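Local coordinates for bacterial Pleckstrin homology domain-containing protein (PDB 3DCX) that is of unknown function but adopts a bacterial pleckstrin-homology fold, with five copies of the chain in the assembly, at residues 18-21 with 25-28; 28-33 with 106-111; 85-88 with 93-96. All blocks are in the same frame, centred on the assembly; numbering follows the deposited sequence.

Contact 1 of 3, residues 18-21 with 25-28; sequences PIMG and QLAL
Met20, modelled as selenomethionine, reaches across from the loop after helix 9-16 to Leu26 at the start of strand 26-32, which belongs to the five-stranded antiparallel sheet of this PH-type fold. The tight part of the contact is small and apolar. The methyl CE of Met20 rests 3.9 Å from CD2 of Leu26, and atom SE of Met20 stands 4.1 Å from the same CD2, so a single leucine branch meets both ends of the Se-C bond. The two side chains cross at about a right angle. Met20 runs straight out to its selenium and then bends there (chi3 69°), which swings CE toward the strand.

The loose side belongs to Gln25, whose CB points away from the loop and whose side chain is exposed; its nearest approach is that of Gln25 CB to Met20 CE, 5.4 Å. What holds Gln25 is its backbone, paired with Asn41, whose OD1 also accepts from Gln25 N. In the loop, Ile19 O accepts a hydrogen bond from Arg43, and Met20 O one from Lys110 of a neighbouring subunit. Further along the strand Ala27 and Leu28 both face Phe39 in a classic beta bulge. No hydrogen bond joins the two segments, and besides touching Leu26 the methyl CE of Met20 lies 4.0 Å from Gln25 N.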
ATOM      1  N   PRO A  18      -6.826 -28.023   5.419  1.00 30.78           N
ATOM      2  CA  PRO A  18      -6.225 -27.539   6.658  1.00 29.71           C
ATOM      3  C   PRO A  18      -5.536 -26.167   6.618  1.00 30.41           C
ATOM      4  O   PRO A  18      -5.419 -25.558   7.665  1.00 30.79           O
ATOM      5  CB  PRO A  18      -5.199 -28.628   6.984  1.00 29.78           C
ATOM      6  CG  PRO A  18      -5.746 -29.840   6.355  1.00 32.86           C
ATOM      7  CD  PRO A  18      -6.304 -29.354   5.070  1.00 31.91           C
ATOM      8  N   ILE A  19      -5.062 -25.702   5.459  1.00 29.88           N
ATOM      9  CA  ILE A  19      -4.392 -24.372   5.349  1.00 27.57           C
ATOM     10  C   ILE A  19      -5.280 -23.342   4.620  1.00 29.15           C
ATOM     11  O   ILE A  19      -4.903 -22.185   4.416  1.00 29.64           O
ATOM     12  CB  ILE A  19      -2.971 -24.484   4.745  1.00 27.40           C
ATOM     13  CG1 ILE A  19      -2.914 -25.096   3.352  1.00 28.86           C
ATOM     14  CG2 ILE A  19      -2.092 -25.416   5.641  1.00 27.44           C
ATOM     15  CD1 ILE A  19      -3.414 -24.236   2.191  1.00 34.86           C
HETATM   16  N   MSE A  20      -6.471 -23.773   4.241  1.00 31.06           N
HETATM   17  CA  MSE A  20      -7.445 -22.907   3.597  1.00 31.64           C
HETATM   18  C   MSE A  20      -8.241 -22.114   4.617  1.00 29.78           C
HETATM   19  O   MSE A  20      -8.446 -22.567   5.757  1.00 29.97           O
HETATM   20  CB  MSE A  20      -8.387 -23.739   2.727  1.00 30.84           C
HETATM   21  CG  MSE A  20      -7.756 -24.154   1.405  1.00 32.59           C
HETATM   22 SE   MSE A  20      -8.911 -25.365   0.420  0.75 35.14          SE
HETATM   23  CE  MSE A  20     -10.377 -24.070  -0.066  1.00 32.37           C
ATOM     24  N   GLY A  21      -8.711 -20.937   4.208  1.00 28.32           N
ATOM     25  CA  GLY A  21      -9.610 -20.139   5.041  1.00 29.27           C
ATOM     26  C   GLY A  21     -10.960 -20.829   5.179  1.00 31.94           C
ATOM     27  O   GLY A  21     -11.344 -21.606   4.307  1.00 32.50           O
ATOM     28  N   GLN A  25     -12.804 -21.169  -1.244  1.00 29.95           N
ATOM     29  CA  GLN A  25     -13.144 -22.203  -2.212  1.00 30.19           C
ATOM     30  C   GLN A  25     -12.143 -22.222  -3.343  1.00 29.38           C
ATOM     31  O   GLN A  25     -11.607 -21.191  -3.743  1.00 27.54           O
ATOM     32  CB  GLN A  25     -14.534 -21.962  -2.770  1.00 29.37           C
ATOM     33  CG  GLN A  25     -15.620 -22.183  -1.755  1.00 38.86           C
ATOM     34  CD  GLN A  25     -16.978 -22.071  -2.379  1.00 48.30           C
ATOM     35  OE1 GLN A  25     -17.667 -21.068  -2.189  1.00 53.49           O
ATOM     36  NE2 GLN A  25     -17.360 -23.079  -3.177  1.00 44.10           N
ATOM     37  N   LEU A  26     -11.912 -23.418  -3.875  1.00 30.24           N
ATOM     38  CA  LEU A  26     -11.029 -23.590  -5.018  1.00 30.31           C
ATOM     39  C   LEU A  26     -11.773 -23.324  -6.315  1.00 29.00           C
ATOM     40  O   LEU A  26     -12.921 -23.728  -6.469  1.00 28.70           O
ATOM     41  CB  LEU A  26     -10.445 -24.999  -5.017  1.00 29.81           C
ATOM     42  CG  LEU A  26      -9.612 -25.364  -3.787  1.00 32.58           C
ATOM     43  CD1 LEU A  26      -9.039 -26.715  -4.051  1.00 28.01           C
ATOM     44  CD2 LEU A  26      -8.505 -24.384  -3.490  1.00 31.90           C
ATOM     45  N   ALA A  27     -11.145 -22.606  -7.236  1.00 27.96           N
ATOM     46  CA  ALA A  27     -11.789 -22.304  -8.525  1.00 30.62           C
ATOM     47  C   ALA A  27     -11.161 -23.111  -9.657  1.00 30.42           C
ATOM     48  O   ALA A  27     -11.843 -23.574 -10.579  1.00 28.34           O
ATOM     49  CB  ALA A  27     -11.740 -20.763  -8.847  1.00 28.64           C
ATOM     50  N   LEU A  28      -9.852 -23.274  -9.583  1.00 29.05           N
ATOM     51  CA  LEU A  28      -9.100 -23.797 -10.697  1.00 29.50           C
ATOM     52  C   LEU A  28      -7.704 -24.172 -10.234  1.00 28.92           C
ATOM     53  O   LEU A  28      -7.090 -23.450  -9.445  1.00 27.72           O
ATOM     54  CB  LEU A  28      -9.019 -22.708 -11.755  1.00 31.93           C
ATOM     55  CG  LEU A  28      -8.566 -22.997 -13.170  1.00 35.04           C
ATOM     56  CD1 LEU A  28      -9.343 -24.174 -13.820  1.00 38.57           C
ATOM     57  CD2 LEU A  28      -8.753 -21.697 -13.937  1.00 36.70           C
TER

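Contact 2 of 3, residues 28-33 with 106-111; sequences LAYRVI and VGIQKT
Tyr30 and Ile108 make the closest approach between strand 28-32 and the C-terminal helix, which runs across it at 132° with the short axes 10.6 Å apart. A C-terminal helix packed against the sheet is a hallmark of the PH fold. Ile108 can be followed outward. Its CB carries CG1 anti to the carbonyl carbon (chi1 -80°), sending that branch toward the strand. CG1 lies 3.9 Å from CE2 of Tyr30 and, more loosely, 4.3 Å from CD2 of Leu28. At the tip, CD1 comes to 3.7 Å from Tyr30 CE2, meeting the ring obliquely.

Leu28 sends CD2 to the next turn of the helix, where it lies 4.1 Å from OG1 of Thr111. That hydroxyl is turned back on its own helix and donates to Gly107 O at 2.7 Å, from above the carbonyl plane, while Thr111 N reaches the same oxygen from the opposite face. The phenol OH of Tyr30 is hydrogen-bonded to Asp104 N, just ahead of the helix.

No hydrogen bond links the two segments, therefore: they meet by van der Waals contact alone, and both hydroxyls find their partners elsewhere, the threonine's within the helix and the tyrosine's at Asp104.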
ATOM      1  N   LEU A  28      -9.852 -23.274  -9.583  1.00 29.05           N
ATOM      2  CA  LEU A  28      -9.100 -23.797 -10.697  1.00 29.50           C
ATOM      3  C   LEU A  28      -7.704 -24.172 -10.234  1.00 28.92           C
ATOM      4  O   LEU A  28      -7.090 -23.450  -9.445  1.00 27.72           O
ATOM      5  CB  LEU A  28      -9.019 -22.708 -11.755  1.00 31.93           C
ATOM      6  CG  LEU A  28      -8.566 -22.997 -13.170  1.00 35.04           C
ATOM      7  CD1 LEU A  28      -9.343 -24.174 -13.820  1.00 38.57           C
ATOM      8  CD2 LEU A  28      -8.753 -21.697 -13.937  1.00 36.70           C
ATOM      9  N   ALA A  29      -7.182 -25.284 -10.743  1.00 26.00           N
ATOM     10  CA  ALA A  29      -5.835 -25.646 -10.426  1.00 26.36           C
ATOM     11  C   ALA A  29      -5.129 -26.419 -11.517  1.00 26.82           C
ATOM     12  O   ALA A  29      -5.695 -27.315 -12.124  1.00 25.24           O
ATOM     13  CB  ALA A  29      -5.780 -26.419  -9.104  1.00 25.51           C
ATOM     14  N   TYR A  30      -3.857 -26.068 -11.720  1.00 26.47           N
ATOM     15  CA  TYR A  30      -3.035 -26.721 -12.723  1.00 27.81           C
ATOM     16  C   TYR A  30      -1.753 -27.276 -12.094  1.00 28.83           C
ATOM     17  O   TYR A  30      -1.151 -26.674 -11.207  1.00 28.58           O
ATOM     18  CB  TYR A  30      -2.689 -25.752 -13.854  1.00 28.27           C
ATOM     19  CG  TYR A  30      -3.887 -25.279 -14.636  1.00 28.64           C
ATOM     20  CD1 TYR A  30      -4.495 -26.109 -15.578  1.00 30.62           C
ATOM     21  CD2 TYR A  30      -4.432 -24.013 -14.431  1.00 31.83           C
ATOM     22  CE1 TYR A  30      -5.623 -25.686 -16.301  1.00 30.92           C
ATOM     23  CE2 TYR A  30      -5.561 -23.576 -15.172  1.00 32.26           C
ATOM     24  CZ  TYR A  30      -6.144 -24.420 -16.086  1.00 31.17           C
ATOM     25  OH  TYR A  30      -7.257 -24.022 -16.810  1.00 37.96           O
ATOM     26  N   ARG A  31      -1.335 -28.430 -12.586  1.00 29.59           N
ATOM     27  CA  ARG A  31      -0.032 -28.970 -12.260  1.00 31.93           C
ATOM     28  C   ARG A  31       0.944 -28.885 -13.446  1.00 32.07           C
ATOM     29  O   ARG A  31       0.599 -29.116 -14.606  1.00 32.21           O
ATOM     30  CB  ARG A  31      -0.171 -30.411 -11.795  1.00 33.38           C
ATOM     31  CG  ARG A  31       1.070 -30.933 -11.077  1.00 39.14           C
ATOM     32  CD  ARG A  31       1.156 -32.438 -11.139  1.00 48.81           C
ATOM     33  NE  ARG A  31       0.442 -33.100 -10.061  1.00 51.66           N
ATOM     34  CZ  ARG A  31      -0.813 -33.523 -10.127  1.00 55.61           C
ATOM     35  NH1 ARG A  31      -1.541 -33.346 -11.230  1.00 59.48           N
ATOM     36  NH2 ARG A  31      -1.343 -34.124  -9.072  1.00 52.27           N
ATOM     37  N   VAL A  32       2.176 -28.532 -13.148  1.00 32.67           N
ATOM     38  CA  VAL A  32       3.245 -28.641 -14.131  1.00 33.79           C
ATOM     39  C   VAL A  32       4.321 -29.489 -13.460  1.00 34.37           C
ATOM     40  O   VAL A  32       5.022 -29.019 -12.564  1.00 35.08           O
ATOM     41  CB  VAL A  32       3.777 -27.255 -14.613  1.00 32.80           C
ATOM     42  CG1 VAL A  32       4.969 -27.441 -15.566  1.00 33.25           C
ATOM     43  CG2 VAL A  32       2.675 -26.492 -15.316  1.00 35.00           C
ATOM     44  N   ILE A  33       4.393 -30.757 -13.867  1.00 34.65           N
ATOM     45  CA  ILE A  33       5.291 -31.756 -13.264  1.00 36.62           C
ATOM     46  C   ILE A  33       4.967 -31.923 -11.765  1.00 34.68           C
ATOM     47  O   ILE A  33       3.957 -32.527 -11.426  1.00 34.13           O
ATOM     48  CB  ILE A  33       6.802 -31.474 -13.548  1.00 38.36           C
ATOM     49  CG1 ILE A  33       7.056 -31.297 -15.056  1.00 43.53           C
ATOM     50  CG2 ILE A  33       7.652 -32.646 -13.065  1.00 40.40           C
ATOM     51  CD1 ILE A  33       8.330 -30.502 -15.394  1.00 40.40           C
ATOM     52  N   VAL A 106      -8.198 -18.183 -21.559  1.00 32.36           N
ATOM     53  CA  VAL A 106      -9.275 -17.205 -21.335  1.00 31.90           C
ATOM     54  C   VAL A 106      -9.892 -17.338 -19.929  1.00 30.83           C
ATOM     55  O   VAL A 106     -10.173 -16.340 -19.271  1.00 31.76           O
ATOM     56  CB  VAL A 106     -10.367 -17.302 -22.433  1.00 33.31           C
ATOM     57  CG1 VAL A 106     -11.648 -16.587 -21.992  1.00 34.94           C
ATOM     58  CG2 VAL A 106      -9.849 -16.738 -23.756  1.00 29.56           C
ATOM     59  N   GLY A 107     -10.069 -18.568 -19.450  1.00 32.10           N
ATOM     60  CA  GLY A 107     -10.640 -18.803 -18.099  1.00 31.10           C
ATOM     61  C   GLY A 107      -9.735 -18.335 -16.968  1.00 29.28           C
ATOM     62  O   GLY A 107     -10.178 -17.734 -15.990  1.00 30.44           O
ATOM     63  N   ILE A 108      -8.447 -18.602 -17.117  1.00 30.00           N
ATOM     64  CA  ILE A 108      -7.440 -18.033 -16.245  1.00 30.58           C
ATOM     65  C   ILE A 108      -7.614 -16.515 -16.168  1.00 28.83           C
ATOM     66  O   ILE A 108      -7.691 -15.941 -15.105  1.00 31.68           O
ATOM     67  CB  ILE A 108      -6.000 -18.431 -16.729  1.00 30.17           C
ATOM     68  CG1 ILE A 108      -5.693 -19.860 -16.254  1.00 27.89           C
ATOM     69  CG2 ILE A 108      -4.952 -17.417 -16.240  1.00 26.80           C
ATOM     70  CD1 ILE A 108      -4.405 -20.437 -16.847  1.00 32.81           C
ATOM     71  N   GLN A 109      -7.686 -15.863 -17.311  1.00 29.60           N
ATOM     72  CA  GLN A 109      -7.764 -14.406 -17.321  1.00 28.93           C
ATOM     73  C   GLN A 109      -9.079 -13.924 -16.704  1.00 29.21           C
ATOM     74  O   GLN A 109      -9.118 -12.873 -16.035  1.00 29.10           O
ATOM     75  CB  GLN A 109      -7.650 -13.901 -18.749  1.00 29.66           C
ATOM     76  CG  GLN A 109      -6.299 -14.159 -19.391  1.00 31.21           C
ATOM     77  CD  GLN A 109      -6.295 -13.737 -20.820  1.00 29.09           C
ATOM     78  OE1 GLN A 109      -6.215 -12.550 -21.118  1.00 33.03           O
ATOM     79  NE2 GLN A 109      -6.426 -14.703 -21.726  1.00 27.96           N
ATOM     80  N   LYS A 110     -10.156 -14.670 -16.964  1.00 29.70           N
ATOM     81  CA  LYS A 110     -11.488 -14.324 -16.464  1.00 29.82           C
ATOM     82  C   LYS A 110     -11.522 -14.458 -14.948  1.00 28.61           C
ATOM     83  O   LYS A 110     -12.076 -13.611 -14.264  1.00 31.01           O
ATOM     84  CB  LYS A 110     -12.548 -15.231 -17.102  1.00 29.34           C
ATOM     85  CG  LYS A 110     -13.994 -14.802 -16.856  1.00 33.13           C
ATOM     86  CD  LYS A 110     -14.961 -15.638 -17.693  1.00 34.04           C
ATOM     87  CE  LYS A 110     -16.340 -14.977 -17.872  1.00 40.33           C
ATOM     88  NZ  LYS A 110     -16.972 -14.573 -16.583  1.00 40.20           N
ATOM     89  N   THR A 111     -10.906 -15.522 -14.432  1.00 29.34           N
ATOM     90  CA  THR A 111     -10.786 -15.738 -12.986  1.00 29.40           C
ATOM     91  C   THR A 111     -10.021 -14.627 -12.294  1.00 29.40           C
ATOM     92  O   THR A 111     -10.440 -14.127 -11.238  1.00 29.72           O
ATOM     93  CB  THR A 111     -10.085 -17.074 -12.677  1.00 31.36           C
ATOM     94  OG1 THR A 111     -10.751 -18.115 -13.383  1.00 30.38           O
ATOM     95  CG2 THR A 111     -10.115 -17.368 -11.174  1.00 31.15           C
TER

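Contact 3 of 3, residues 85-88 with 93-96; sequences KLWI and DPLV
Pro94 lies alongside Trp87, the two side chains pointing the same way, in the beta hairpin formed by strands 82-88 and 95-99, part of the three-stranded antiparallel sheet of this PH-type domain. The backbone bonds come first. Leu86 and Leu95 are a hydrogen-bonded antiparallel pair: Leu86 N donates to Leu95 O at 2.9 Å and 164°, in the carbonyl plane, and Leu95 N returns a more bent bond to Leu86 O. Lys85 and Val96 form the adjoining non-hydrogen-bonded pair, and Lys85 CA adds a CA-H...O contact to Leu95 O at 3.5 Å.

The aromatic contact is a CH-pi interaction. Pro94 CB sits over one face of the indole, 3.8 Å from the centroid of the Trp87 five-membered ring and only 11° off its normal, while Pro94 CD is 3.7 Å from Trp87 NE1. The indole stands nearly perpendicular to the plane of its CA-CB-CG bonds (chi2 -95°), which presents its face to the proline. It also stacks with His69 on strand 67-73 and meets His60 of a neighbouring subunit. With an alanine at Trp87 the indole is gone, and Pro94 CB would probably be left without its CH-pi partner, and His69 and His60 of the neighbouring subunit without their ring contact.

Apolar contacts between the aliphatic side chains are looser. Ile88 CD1 approaches Leu95 CD2 at 4.4 Å, with Leu95 also touching Leu46 and Leu86 touching Leu44 of strand 43-50, so the leucine-bearing face of the hairpin turns toward the other sheet. Where the direct pairing ends, a water bridges the strands: it accepts from Ile88 N and donates to Asp93 O at 2.6 Å.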
ATOM      1  N   LYS A  85       2.041 -12.063 -16.975  1.00 26.73           N
ATOM      2  CA  LYS A  85       2.853 -11.312 -16.038  1.00 27.30           C
ATOM      3  C   LYS A  85       1.931 -10.799 -14.919  1.00 25.61           C
ATOM      4  O   LYS A  85       0.869 -10.203 -15.187  1.00 24.28           O
ATOM      5  CB  LYS A  85       3.518 -10.129 -16.726  1.00 28.67           C
ATOM      6  CG  LYS A  85       4.367 -10.485 -17.950  1.00 34.36           C
ATOM      7  CD  LYS A  85       5.147  -9.253 -18.419  1.00 36.89           C
ATOM      8  CE  LYS A  85       6.341  -9.649 -19.272  1.00 49.31           C
ATOM      9  NZ  LYS A  85       6.853  -8.478 -20.033  1.00 55.51           N
ATOM     10  N   LEU A  86       2.313 -11.068 -13.674  1.00 25.04           N
ATOM     11  CA  LEU A  86       1.546 -10.585 -12.498  1.00 25.80           C
ATOM     12  C   LEU A  86       2.465  -9.711 -11.690  1.00 26.08           C
ATOM     13  O   LEU A  86       3.538 -10.157 -11.294  1.00 26.48           O
ATOM     14  CB  LEU A  86       1.058 -11.720 -11.614  1.00 27.38           C
ATOM     15  CG  LEU A  86       0.084 -12.775 -12.166  1.00 29.96           C
ATOM     16  CD1 LEU A  86      -0.116 -13.852 -11.101  1.00 31.75           C
ATOM     17  CD2 LEU A  86      -1.265 -12.205 -12.581  1.00 28.80           C
ATOM     18  N   TRP A  87       2.074  -8.458 -11.475  1.00 23.54           N
ATOM     19  CA  TRP A  87       2.864  -7.591 -10.607  1.00 24.30           C
ATOM     20  C   TRP A  87       2.300  -7.675  -9.225  1.00 23.70           C
ATOM     21  O   TRP A  87       1.113  -7.486  -9.019  1.00 26.50           O
ATOM     22  CB  TRP A  87       2.858  -6.173 -11.094  1.00 25.47           C
ATOM     23  CG  TRP A  87       3.784  -5.931 -12.189  1.00 24.57           C
ATOM     24  CD1 TRP A  87       5.084  -5.451 -12.095  1.00 26.09           C
ATOM     25  CD2 TRP A  87       3.531  -6.126 -13.575  1.00 26.14           C
ATOM     26  NE1 TRP A  87       5.624  -5.331 -13.342  1.00 28.69           N
ATOM     27  CE2 TRP A  87       4.696  -5.725 -14.272  1.00 23.04           C
ATOM     28  CE3 TRP A  87       2.429  -6.578 -14.303  1.00 24.99           C
ATOM     29  CZ2 TRP A  87       4.797  -5.795 -15.645  1.00 28.18           C
ATOM     30  CZ3 TRP A  87       2.521  -6.629 -15.666  1.00 30.51           C
ATOM     31  CH2 TRP A  87       3.704  -6.235 -16.333  1.00 31.54           C
ATOM     32  N   ILE A  88       3.162  -7.998  -8.280  1.00 25.32           N
ATOM     33  CA  ILE A  88       2.782  -8.121  -6.891  1.00 24.96           C
ATOM     34  C   ILE A  88       3.298  -6.902  -6.133  1.00 25.77           C
ATOM     35  O   ILE A  88       4.476  -6.524  -6.246  1.00 23.87           O
ATOM     36  CB  ILE A  88       3.312  -9.399  -6.299  1.00 28.14           C
ATOM     37  CG1 ILE A  88       2.757 -10.616  -7.062  1.00 29.98           C
ATOM     38  CG2 ILE A  88       2.964  -9.488  -4.786  1.00 23.96           C
ATOM     39  CD1 ILE A  88       3.582 -11.899  -6.798  1.00 38.56           C
ATOM     40  N   ASP A  93       9.947  -6.784  -9.939  1.00 30.38           N
ATOM     41  CA  ASP A  93       9.779  -7.628 -11.123  1.00 31.78           C
ATOM     42  C   ASP A  93       8.533  -8.501 -11.045  1.00 29.41           C
ATOM     43  O   ASP A  93       8.221  -9.037  -9.981  1.00 28.20           O
ATOM     44  CB  ASP A  93      11.008  -8.504 -11.303  1.00 33.71           C
ATOM     45  CG  ASP A  93      12.267  -7.685 -11.545  1.00 37.96           C
ATOM     46  OD1 ASP A  93      12.151  -6.498 -11.937  1.00 41.69           O
ATOM     47  OD2 ASP A  93      13.363  -8.236 -11.343  1.00 47.04           O
ATOM     48  N   PRO A  94       7.826  -8.663 -12.182  1.00 27.18           N
ATOM     49  CA  PRO A  94       6.611  -9.455 -12.179  1.00 26.93           C
ATOM     50  C   PRO A  94       6.903 -10.935 -12.087  1.00 26.74           C
ATOM     51  O   PRO A  94       7.970 -11.373 -12.504  1.00 27.02           O
ATOM     52  CB  PRO A  94       6.002  -9.136 -13.540  1.00 27.48           C
ATOM     53  CG  PRO A  94       7.152  -8.875 -14.391  1.00 26.69           C
ATOM     54  CD  PRO A  94       8.101  -8.129 -13.528  1.00 28.74           C
ATOM     55  N   LEU A  95       5.961 -11.692 -11.527  1.00 26.41           N
ATOM     56  CA  LEU A  95       5.952 -13.138 -11.630  1.00 28.61           C
ATOM     57  C   LEU A  95       5.485 -13.454 -13.053  1.00 29.31           C
ATOM     58  O   LEU A  95       4.415 -13.021 -13.460  1.00 29.52           O
ATOM     59  CB  LEU A  95       5.020 -13.706 -10.559  1.00 29.45           C
ATOM     60  CG  LEU A  95       4.693 -15.196 -10.519  1.00 37.35           C
ATOM     61  CD1 LEU A  95       5.935 -16.038 -10.387  1.00 42.33           C
ATOM     62  CD2 LEU A  95       3.748 -15.452  -9.345  1.00 34.66           C
ATOM     63  N   VAL A  96       6.324 -14.141 -13.831  1.00 30.55           N
ATOM     64  CA  VAL A  96       6.031 -14.438 -15.224  1.00 29.93           C
ATOM     65  C   VAL A  96       5.747 -15.952 -15.387  1.00 33.10           C
ATOM     66  O   VAL A  96       6.531 -16.809 -14.966  1.00 33.96           O
ATOM     67  CB  VAL A  96       7.170 -13.975 -16.132  1.00 29.39           C
ATOM     68  CG1 VAL A  96       6.824 -14.207 -17.598  1.00 30.18           C
ATOM     69  CG2 VAL A  96       7.461 -12.519 -15.896  1.00 29.40           C
TER
HETATM   70  O   HOH W   1       6.032  -8.082  -9.062  1.00 30.98           O

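In the fold
Contacts 1 and 2 share Leu28 and strand 26-32: contact 1 ties the strand's beginning to the loop before it, and contact 2 sets the same strand against the C-terminal helix, their centres about 14 Å apart. Contact 3 belongs to the other sheet, about 16 Å from contact 2 between centres, and is nested in sequence within the long loop that contact 2 closes; strand 95-99 then leads into helix 105-116. Contacts 1 and 3 lie on opposite sides of the chain's centre, about 22 Å apart between centres. All three border neighbouring subunits. Near contact 2 a bound methylpentanediol, probably from the crystallisation liquor, lies about 4 Å from the side chain of Tyr30.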